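Local coordinates for protein glucuronoarabinoxylan endo-1,4-beta-xylanase (Clostridium papyrosolvens, PDB 4FMV) that cleaves xylan within its chain as a glycoside hydrolase family 30, subfamily 8 endoxylanase, here represented by the part containing its (beta/alpha)8 barrel, at residues A[48-53]-A[83-88]; A[138-143]-A[173-178]; A[229-234]-A[261-266]. All coordinates share one frame; numbering follows the deposited sequence. Where two conformers were deposited one is given.

In the fold
The three contacts join neighbouring parallel strands of one (beta/alpha)8 barrel. Contact 1 pairs the second and third strands, contact 2 the fourth and fifth, contact 3 the seventh and eighth. Their centres lie about 10 Å (1 and 2), 13 Å (2 and 3) and 14 Å (1 and 3) apart. Glu177 ties them together: its OE2 lies 2.6 Å from Ser86 OG of contact 1, and its OE1 lies 2.6 Å from Thr231 OG1 of contact 3. Glu143 and Glu232 stand near the C-terminal ends of the fourth and seventh strands, positions consistent with the paired glutamates of clan GH-A active sites; Glu143 OE2 is 4.2 Å from Glu232 OE2.

Contact 1: A[48-53]-A[83-88]; sequences LRIEEG and VFASPW
Arg49 lays its aliphatic stem across one face of the Trp88 indole, at about a right angle to that side chain. Arg49 CG, anti to the backbone N (chi1 167°), lies 3.6 Å from Trp88 CE3; the extended chain then carries CD over the ring in a CH-pi contact, 4.1 Å from the centroid of the Trp88 six-membered ring. On the other face of the sheet small and branched apolar groups suit the close strands: Leu48 CG touches Val83 CG1 at 3.5 Å, and Ile50 CG1 rests against the Ala85 methyl.

Three main-chain bonds set this register, that of the second and third parallel strands of the (beta/alpha)8 barrel, joined through helix 67-78. Phe84 O receives Leu48 N at 2.8 Å, Ser86 N returns a bond to Leu48 O, and Ile50 N reaches Ser86 O. Where the strands part, a water accepts from Trp88 N and donates to Ile50 O and Glu52 OE1.

Further out, Arg49 grips Glu51 end-on. Its NH1 meets Glu51 OE1 at 2.9 Å, in the plane of the guanidinium but from above that of the carboxylate, while NH2 bonds to Glu51 OE2, which also accepts from Gly53 N. A longer salt bridge of 3.3 Å runs from Arg49 NH2 to Glu52 OE1. Arginine thus uses both parts of its length, carbon for the indole and charge for the acids; the two carboxylates would be expected to stabilise its positive form.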
loop_
_atom_site.group_PDB
_atom_site.type_symbol
_atom_site.label_atom_id
_atom_site.label_comp_id
_atom_site.label_asym_id
_atom_site.label_seq_id
_atom_site.Cartn_x
_atom_site.Cartn_y
_atom_site.Cartn_z
ATOM N N LEU A 48 2.593 6.080 -8.631
ATOM C CA LEU A 48 3.455 6.634 -9.676
ATOM C C LEU A 48 4.774 7.133 -9.081
ATOM O O LEU A 48 4.841 7.503 -7.903
ATOM C CB LEU A 48 2.781 7.823 -10.363
ATOM C CG LEU A 48 1.311 7.718 -10.756
ATOM C CD1 LEU A 48 0.830 9.074 -11.256
ATOM C CD2 LEU A 48 1.132 6.635 -11.816
ATOM N N ARG A 49 5.845 7.044 -9.859
ATOM C CA ARG A 49 7.070 7.745 -9.500
ATOM C C ARG A 49 7.126 9.046 -10.298
ATOM O O ARG A 49 6.932 9.036 -11.518
ATOM C CB ARG A 49 8.298 6.900 -9.809
ATOM C CG ARG A 49 9.608 7.697 -9.740
ATOM C CD ARG A 49 10.821 6.842 -10.051
ATOM N NE ARG A 49 11.918 7.679 -10.532
ATOM C CZ ARG A 49 12.000 8.132 -11.785
ATOM N NH1 ARG A 49 11.056 7.823 -12.678
ATOM N NH2 ARG A 49 13.025 8.897 -12.156
ATOM N N ILE A 50 7.402 10.155 -9.612
ATOM C CA ILE A 50 7.513 11.465 -10.254
ATOM C C ILE A 50 8.886 11.599 -10.916
ATOM O O ILE A 50 9.927 11.636 -10.231
ATOM C CB ILE A 50 7.365 12.589 -9.202
ATOM C CG1 ILE A 50 6.025 12.473 -8.461
ATOM C CG2 ILE A 50 7.494 13.981 -9.831
ATOM C CD1 ILE A 50 5.833 13.523 -7.342
ATOM N N GLU A 51 8.901 11.785 -12.234
ATOM C CA GLU A 51 10.165 11.660 -12.965
ATOM C C GLU A 51 10.922 12.995 -13.013
ATOM O O GLU A 51 10.537 13.908 -13.735
ATOM C CB GLU A 51 9.849 11.174 -14.394
ATOM C CG GLU A 51 11.021 11.203 -15.348
ATOM C CD GLU A 51 12.129 10.248 -14.935
ATOM O OE1 GLU A 51 11.970 9.019 -15.119
ATOM O OE2 GLU A 51 13.146 10.721 -14.403
ATOM N N GLU A 52 12.051 13.061 -12.299
ATOM C CA GLU A 52 12.832 14.306 -12.159
ATOM C C GLU A 52 13.691 14.546 -13.391
ATOM O O GLU A 52 14.281 15.613 -13.541
ATOM C CB GLU A 52 13.687 14.331 -10.876
ATOM C CG GLU A 52 14.924 13.381 -10.887
ATOM C CD GLU A 52 14.625 11.996 -10.325
ATOM O OE1 GLU A 52 13.451 11.572 -10.358
ATOM O OE2 GLU A 52 15.561 11.314 -9.866
ATOM N N GLY A 53 13.715 13.560 -14.290
ATOM C CA GLY A 53 14.418 13.670 -15.556
ATOM C C GLY A 53 13.879 14.814 -16.395
ATOM O O GLY A 53 14.517 15.246 -17.356
ATOM N N VAL A 83 -4.903 6.982 -7.230
ATOM C CA VAL A 83 -3.527 7.112 -7.720
ATOM C C VAL A 83 -2.775 8.081 -6.842
ATOM O O VAL A 83 -3.280 9.165 -6.549
ATOM C CB VAL A 83 -3.489 7.678 -9.184
ATOM C CG1 VAL A 83 -2.070 7.722 -9.700
ATOM C CG2 VAL A 83 -4.371 6.866 -10.110
ATOM N N PHE A 84 -1.575 7.706 -6.420
ATOM C CA PHE A 84 -0.703 8.651 -5.727
ATOM C C PHE A 84 0.687 8.624 -6.336
ATOM O O PHE A 84 0.981 7.755 -7.160
ATOM C CB PHE A 84 -0.674 8.432 -4.209
ATOM C CG PHE A 84 0.121 7.214 -3.757
ATOM C CD1 PHE A 84 -0.411 5.932 -3.873
ATOM C CD2 PHE A 84 1.358 7.363 -3.155
ATOM C CE1 PHE A 84 0.292 4.826 -3.416
ATOM C CE2 PHE A 84 2.069 6.267 -2.679
ATOM C CZ PHE A 84 1.537 4.988 -2.820
ATOM N N ALA A 85 1.517 9.600 -5.969
ATOM C CA ALA A 85 2.839 9.772 -6.579
ATOM C C ALA A 85 3.909 10.046 -5.530
ATOM O O ALA A 85 3.658 10.815 -4.591
ATOM C CB ALA A 85 2.799 10.926 -7.599
ATOM N N SER A 86 5.088 9.427 -5.682
ATOM C CA SER A 86 6.239 9.724 -4.803
ATOM C C SER A 86 7.433 10.137 -5.673
ATOM O O SER A 86 7.675 9.518 -6.730
ATOM C CB SER A 86 6.648 8.440 -4.067
ATOM O OG SER A 86 5.577 7.847 -3.333
ATOM N N PRO A 87 8.154 11.202 -5.271
ATOM C CA PRO A 87 9.488 11.597 -5.753
ATOM C C PRO A 87 10.664 10.866 -5.066
ATOM O O PRO A 87 10.666 10.776 -3.823
ATOM C CB PRO A 87 9.513 13.094 -5.443
ATOM C CG PRO A 87 8.660 13.204 -4.097
ATOM C CD PRO A 87 7.804 11.918 -4.027
ATOM N N TRP A 88 11.654 10.401 -5.828
ATOM C CA TRP A 88 12.975 10.052 -5.292
ATOM C C TRP A 88 13.950 11.218 -5.197
ATOM O O TRP A 88 14.830 11.224 -4.351
ATOM C CB TRP A 88 13.638 8.926 -6.087
ATOM C CG TRP A 88 13.178 7.531 -5.796
ATOM C CD1 TRP A 88 13.964 6.461 -5.421
ATOM C CD2 TRP A 88 11.841 7.020 -5.935
ATOM N NE1 TRP A 88 13.181 5.322 -5.315
ATOM C CE2 TRP A 88 11.885 5.642 -5.617
ATOM C CE3 TRP A 88 10.618 7.599 -6.283
ATOM C CZ2 TRP A 88 10.736 4.842 -5.624
ATOM C CZ3 TRP A 88 9.492 6.807 -6.305
ATOM C CH2 TRP A 88 9.562 5.433 -5.984
HETATM O O HOH W 1 11.690 10.489 -8.677
#

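Contact 2: A[138-143]-A[173-178]; sequences ISVQNE and VMAPES
Glu177 reaches across to Ser139, Gln141 and Asn142 with nearly every atom of its side chain. Its CB lies 3.6 Å from Gln141 O. Because CG is anti to the carbonyl carbon (chi1 -65°), the chain turns back along the strand pair, and CG passes 3.6 Å from Ser139 OG. At the tip the carboxylate divides its work. OE2 accepts the Ser139 hydroxyl at 2.7 Å on its anti lone pair, the one facing away from the other oxygen. OE1 ends 4.1 Å from Asn142 OD1, with the amide and carboxylate planes steeply inclined; Arg47 NH2 forms a salt bridge with Glu177 OE1 and a hydrogen bond with Asn142 OD1, and its positive charge would be expected to ease the approach of these two acceptors. Thr231 and His205 also bond to OE1, and Ser86 to OE2, so a buried carboxylate is supplied with donors from several strands of the barrel.

The backbone pairing is that of adjacent parallel strands in the (beta/alpha)8 barrel, fourth beside fifth. Met174 N gives a bond to Ile138 O at 2.9 Å, and Val140 N gives one to Met174 O. A small serine suits position 139, since the Met174 side chain lies alongside with its sulfur 3.9 Å from Ser139 CB. On the other side, where the surrounding helix 155-164 packs, Val140 CG2 meets Val173 CG1 at 4.0 Å. Beyond Ala175 a cis peptide leads into Pro176, and Glu177 follows with positive phi and psi. Past this bend the two segments are linked again by a weak bond from Glu143 N to Glu177 O; Glu143 CG passes 3.6 Å from Glu177 O, and Glu143 OE2 is hydrogen-bonded to His205 ND1.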
loop_
_atom_site.group_PDB
_atom_site.type_symbol
_atom_site.label_atom_id
_atom_site.label_comp_id
_atom_site.label_asym_id
_atom_site.label_seq_id
_atom_site.Cartn_x
_atom_site.Cartn_y
_atom_site.Cartn_z
ATOM N N ILE A 138 0.089 13.136 -2.833
ATOM C CA ILE A 138 1.438 13.256 -3.347
ATOM C C ILE A 138 2.423 13.285 -2.175
ATOM O O ILE A 138 2.143 13.923 -1.159
ATOM C CB ILE A 138 1.582 14.506 -4.251
ATOM C CG1 ILE A 138 2.897 14.440 -5.055
ATOM C CG2 ILE A 138 1.443 15.811 -3.420
ATOM C CD1 ILE A 138 2.899 15.377 -6.294
ATOM N N SER A 139 3.542 12.568 -2.326
ATOM C CA SER A 139 4.506 12.343 -1.256
ATOM C C SER A 139 5.654 13.338 -1.348
ATOM O O SER A 139 6.066 13.704 -2.444
ATOM C CB SER A 139 5.032 10.893 -1.300
ATOM O OG SER A 139 5.962 10.594 -0.258
ATOM N N VAL A 140 6.145 13.787 -0.192
ATOM C CA VAL A 140 7.258 14.729 -0.134
ATOM C C VAL A 140 8.547 14.039 -0.596
ATOM O O VAL A 140 9.307 14.589 -1.389
ATOM C CB VAL A 140 7.455 15.314 1.306
ATOM C CG1 VAL A 140 8.686 16.246 1.379
ATOM C CG2 VAL A 140 6.187 16.035 1.778
ATOM N N GLN A 141 8.843 12.869 -0.044
ATOM C CA GLN A 141 10.049 12.155 -0.444
ATOM C C GLN A 141 9.923 10.640 -0.246
ATOM O O GLN A 141 9.482 10.186 0.821
ATOM C CB GLN A 141 11.239 12.686 0.412
ATOM C CG GLN A 141 12.578 11.903 0.214
ATOM C CD GLN A 141 13.224 12.119 -1.151
ATOM O OE1 GLN A 141 13.380 13.258 -1.590
ATOM N NE2 GLN A 141 13.620 11.011 -1.830
ATOM N N ASN A 142 10.424 9.862 -1.197
ATOM C CA ASN A 142 10.646 8.436 -0.982
ATOM C C ASN A 142 11.887 8.173 -0.109
ATOM O O ASN A 142 12.984 8.631 -0.439
ATOM C CB ASN A 142 10.874 7.731 -2.315
ATOM C CG ASN A 142 11.080 6.244 -2.139
ATOM O OD1 ASN A 142 10.135 5.534 -1.790
ATOM N ND2 ASN A 142 12.316 5.760 -2.343
ATOM N N GLU A 143 11.720 7.408 0.965
ATOM C CA GLU A 143 12.839 6.984 1.827
ATOM C C GLU A 143 13.888 8.063 2.064
ATOM O O GLU A 143 15.062 7.877 1.726
ATOM C CB GLU A 143 13.491 5.705 1.281
ATOM C CG GLU A 143 12.466 4.570 1.137
ATOM C CD GLU A 143 13.079 3.231 0.822
ATOM O OE1 GLU A 143 14.308 3.146 0.731
ATOM O OE2 GLU A 143 12.316 2.259 0.658
ATOM N N VAL A 173 -1.310 15.403 1.168
ATOM C CA VAL A 173 0.128 15.238 1.333
ATOM C C VAL A 173 0.459 13.938 2.071
ATOM O O VAL A 173 -0.107 13.642 3.131
ATOM C CB VAL A 173 0.740 16.435 2.099
ATOM C CG1 VAL A 173 2.210 16.157 2.473
ATOM C CG2 VAL A 173 0.610 17.719 1.274
ATOM N N MET A 174 1.385 13.169 1.504
ATOM C CA MET A 174 1.857 11.954 2.130
ATOM C C MET A 174 3.269 12.182 2.646
ATOM O O MET A 174 4.085 12.788 1.971
ATOM C CB MET A 174 1.880 10.817 1.101
ATOM C CG MET A 174 2.630 9.571 1.558
ATOM S SD MET A 174 2.602 8.254 0.283
ATOM C CE MET A 174 0.878 7.740 0.329
ATOM N N ALA A 175 3.560 11.681 3.838
ATOM C CA ALA A 175 4.932 11.667 4.313
ATOM C C ALA A 175 5.075 10.667 5.444
ATOM O O ALA A 175 4.066 10.286 6.041
ATOM C CB ALA A 175 5.259 13.051 4.849
ATOM N N PRO A 176 6.312 10.427 5.893
ATOM C CA PRO A 176 7.671 10.516 5.321
ATOM C C PRO A 176 8.122 9.397 4.371
ATOM O O PRO A 176 9.198 9.543 3.815
ATOM C CB PRO A 176 8.563 10.644 6.563
ATOM C CG PRO A 176 7.882 9.802 7.546
ATOM C CD PRO A 176 6.384 10.005 7.307
ATOM N N GLU A 177 7.412 8.263 4.325
ATOM C CA GLU A 177 7.867 7.074 3.596
ATOM C C GLU A 177 9.262 6.600 4.026
ATOM O O GLU A 177 10.138 6.375 3.192
ATOM C CB GLU A 177 7.826 7.284 2.081
ATOM C CG GLU A 177 6.403 7.485 1.489
ATOM C CD GLU A 177 6.367 7.115 0.024
ATOM O OE1 GLU A 177 6.303 5.901 -0.242
ATOM O OE2 GLU A 177 6.438 8.022 -0.854
ATOM N N SER A 178 9.457 6.461 5.330
ATOM C CA SER A 178 10.679 5.873 5.865
ATOM C C SER A 178 10.846 4.452 5.343
ATOM O O SER A 178 9.866 3.703 5.229
ATOM C CB SER A 178 10.629 5.862 7.394
ATOM O OG SER A 178 11.668 5.052 7.904
#

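Contact 3: A[229-234]-A[261-266]; sequences WMTEKY and AYIYWW
Met230 pairs with Tyr262 where strands 229-232 and 261-264 run parallel, their axes 4.8 Å apart and only 4° from alignment. Met230 N bonds to Ala261 O, and Met230 O accepts Ile263 N at 2.7 Å. Further along, a water donates to both Thr231 O and Tyr264 O, before Trp265 N closes onto Lys233 O.

The flexible Met230 chain, bent at chi2 and chi3, curls its methyl over the phenol: CE sits 3.5 Å from the Tyr262 ring centroid, almost on the normal. Next to it, Lys233 CB and CG brush Tyr262 OH, and both polar tips go on to Glu249. On the opposite sheet face the small Ala261 leaves room for Trp229; Ala261 CB lies 3.8 Å from the centroid of the Trp229 five-membered ring, over its face.

At the strand ends, Glu232 and Trp265 run side by side. Glu232 CG is 3.6 Å from Trp265 CE3, and the carboxylate stacks on the indole with planes 24° apart, while Arg47 and Tyr207 bind its oxygens. Trp266 CG lies over the opposite face, toward its rim, and Tyr234 CD2 touches Trp265 CD1 at 3.7 Å. A broad, flat indole suits a place with an acid on one face and part of another ring on the other. A glutamate at the C-terminal end of the seventh strand beside a tryptophan at that of the eighth is consistent with the sugar-binding end of clan GH-A barrels.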
loop_
_atom_site.group_PDB
_atom_site.type_symbol
_atom_site.label_atom_id
_atom_site.label_comp_id
_atom_site.label_asym_id
_atom_site.label_seq_id
_atom_site.Cartn_x
_atom_site.Cartn_y
_atom_site.Cartn_z
ATOM N N TRP A 229 -0.622 4.192 5.492
ATOM C CA TRP A 229 -0.478 3.219 4.418
ATOM C C TRP A 229 0.937 2.672 4.404
ATOM O O TRP A 229 1.892 3.424 4.576
ATOM C CB TRP A 229 -0.677 3.853 3.042
ATOM C CG TRP A 229 -1.955 4.546 2.762
ATOM C CD1 TRP A 229 -3.024 4.728 3.599
ATOM C CD2 TRP A 229 -2.290 5.181 1.530
ATOM N NE1 TRP A 229 -4.008 5.453 2.948
ATOM C CE2 TRP A 229 -3.578 5.730 1.674
ATOM C CE3 TRP A 229 -1.619 5.333 0.304
ATOM C CZ2 TRP A 229 -4.208 6.436 0.641
ATOM C CZ3 TRP A 229 -2.242 6.031 -0.712
ATOM C CH2 TRP A 229 -3.523 6.563 -0.545
ATOM N N MET A 230 1.069 1.382 4.122
ATOM C CA MET A 230 2.379 0.832 3.828
ATOM C C MET A 230 2.495 0.982 2.307
ATOM O O MET A 230 1.771 0.331 1.550
ATOM C CB MET A 230 2.370 -0.644 4.191
ATOM C CG MET A 230 3.727 -1.267 4.381
ATOM S SD MET A 230 4.772 -1.217 2.928
ATOM C CE MET A 230 3.823 -2.207 1.746
ATOM N N THR A 231 3.361 1.893 1.872
ATOM C CA THR A 231 3.421 2.289 0.459
ATOM C C THR A 231 4.438 1.608 -0.462
ATOM O O THR A 231 4.431 1.855 -1.669
ATOM C CB THR A 231 3.636 3.818 0.360
ATOM O OG1 THR A 231 4.880 4.169 0.984
ATOM C CG2 THR A 231 2.509 4.548 1.047
ATOM N N GLU A 232 5.390 0.867 0.087
ATOM C CA GLU A 232 6.266 0.047 -0.757
ATOM C C GLU A 232 6.807 -1.179 -0.043
ATOM O O GLU A 232 7.391 -1.057 1.044
ATOM C CB GLU A 232 7.433 0.894 -1.256
ATOM C CG GLU A 232 8.215 0.269 -2.432
ATOM C CD GLU A 232 9.575 0.889 -2.573
ATOM O OE1 GLU A 232 9.647 2.120 -2.719
ATOM O OE2 GLU A 232 10.574 0.160 -2.501
ATOM N N LYS A 233 6.681 -2.346 -0.666
ATOM C CA LYS A 233 7.412 -3.533 -0.237
ATOM C C LYS A 233 7.493 -4.465 -1.446
ATOM O O LYS A 233 6.547 -4.549 -2.241
ATOM C CB LYS A 233 6.703 -4.197 0.961
ATOM C CG LYS A 233 7.415 -5.446 1.543
ATOM C CD LYS A 233 8.857 -5.139 1.981
ATOM C CE LYS A 233 9.526 -6.363 2.656
ATOM N NZ LYS A 233 8.971 -6.657 4.018
ATOM N N TYR A 234 8.576 -5.210 -1.579
ATOM C CA TYR A 234 8.567 -6.314 -2.532
ATOM C C TYR A 234 9.073 -7.573 -1.852
ATOM O O TYR A 234 9.656 -7.519 -0.747
ATOM C CB TYR A 234 9.397 -5.987 -3.788
ATOM C CG TYR A 234 10.879 -5.970 -3.512
ATOM C CD1 TYR A 234 11.629 -7.145 -3.597
ATOM C CD2 TYR A 234 11.528 -4.801 -3.130
ATOM C CE1 TYR A 234 12.993 -7.164 -3.319
ATOM C CE2 TYR A 234 12.907 -4.809 -2.874
ATOM C CZ TYR A 234 13.620 -5.992 -2.967
ATOM O OH TYR A 234 14.978 -6.019 -2.704
ATOM N N ALA A 261 -4.007 0.712 3.995
ATOM C CA ALA A 261 -3.626 0.239 2.667
ATOM C C ALA A 261 -2.284 -0.499 2.697
ATOM O O ALA A 261 -1.445 -0.226 3.554
ATOM C CB ALA A 261 -3.538 1.420 1.705
ATOM N N TYR A 262 -2.083 -1.419 1.756
ATOM C CA TYR A 262 -0.790 -2.085 1.586
ATOM C C TYR A 262 -0.473 -2.047 0.092
ATOM O O TYR A 262 -1.206 -2.620 -0.726
ATOM C CB TYR A 262 -0.832 -3.525 2.117
ATOM C CG TYR A 262 0.505 -4.280 2.055
ATOM C CD1 TYR A 262 0.993 -4.779 0.849
ATOM C CD2 TYR A 262 1.246 -4.513 3.206
ATOM C CE1 TYR A 262 2.178 -5.488 0.788
ATOM C CE2 TYR A 262 2.459 -5.212 3.154
ATOM C CZ TYR A 262 2.918 -5.686 1.934
ATOM O OH TYR A 262 4.109 -6.386 1.875
ATOM N N ILE A 263 0.607 -1.359 -0.275
ATOM C CA ILE A 263 0.933 -1.167 -1.686
ATOM C C ILE A 263 2.280 -1.794 -2.016
ATOM O O ILE A 263 3.299 -1.432 -1.440
ATOM C CB ILE A 263 0.961 0.338 -2.076
ATOM C CG1 ILE A 263 -0.412 0.987 -1.881
ATOM C CG2 ILE A 263 1.440 0.529 -3.523
ATOM C CD1 ILE A 263 -0.502 1.917 -0.663
ATOM N N TYR A 264 2.263 -2.744 -2.944
ATOM C CA TYR A 264 3.459 -3.426 -3.412
ATOM C C TYR A 264 4.373 -2.454 -4.182
ATOM O O TYR A 264 3.960 -1.388 -4.622
ATOM C CB TYR A 264 3.066 -4.644 -4.297
ATOM C CG TYR A 264 4.161 -5.681 -4.506
ATOM C CD1 TYR A 264 4.317 -6.744 -3.621
ATOM C CD2 TYR A 264 5.031 -5.605 -5.602
ATOM C CE1 TYR A 264 5.313 -7.697 -3.810
ATOM C CE2 TYR A 264 6.049 -6.553 -5.792
ATOM C CZ TYR A 264 6.174 -7.595 -4.893
ATOM O OH TYR A 264 7.176 -8.525 -5.048
ATOM N N TRP A 265 5.618 -2.855 -4.344
ATOM C CA TRP A 265 6.590 -2.159 -5.172
ATOM C C TRP A 265 6.254 -2.394 -6.673
ATOM O O TRP A 265 5.086 -2.613 -7.026
ATOM C CB TRP A 265 8.013 -2.573 -4.764
ATOM C CG TRP A 265 9.155 -1.935 -5.500
ATOM C CD1 TRP A 265 10.339 -2.540 -5.829
ATOM C CD2 TRP A 265 9.251 -0.583 -5.993
ATOM N NE1 TRP A 265 11.154 -1.657 -6.500
ATOM C CE2 TRP A 265 10.511 -0.452 -6.615
ATOM C CE3 TRP A 265 8.395 0.520 -5.977
ATOM C CZ2 TRP A 265 10.932 0.738 -7.215
ATOM C CZ3 TRP A 265 8.819 1.707 -6.572
ATOM C CH2 TRP A 265 10.074 1.802 -7.183
ATOM N N TRP A 266 7.208 -2.126 -7.556
ATOM C CA TRP A 266 6.946 -2.005 -8.983
ATOM C C TRP A 266 6.435 -3.247 -9.726
ATOM O O TRP A 266 6.630 -4.398 -9.299
ATOM C CB TRP A 266 8.174 -1.399 -9.695
ATOM C CG TRP A 266 9.459 -2.171 -9.546
ATOM C CD1 TRP A 266 9.626 -3.439 -9.030
ATOM C CD2 TRP A 266 10.771 -1.711 -9.905
ATOM N NE1 TRP A 266 10.961 -3.792 -9.061
ATOM C CE2 TRP A 266 11.683 -2.748 -9.588
ATOM C CE3 TRP A 266 11.259 -0.524 -10.462
ATOM C CZ2 TRP A 266 13.050 -2.632 -9.822
ATOM C CZ3 TRP A 266 12.624 -0.404 -10.690
ATOM C CH2 TRP A 266 13.503 -1.458 -10.374
HETATM O O HOH W 2 5.379 0.935 -4.027
#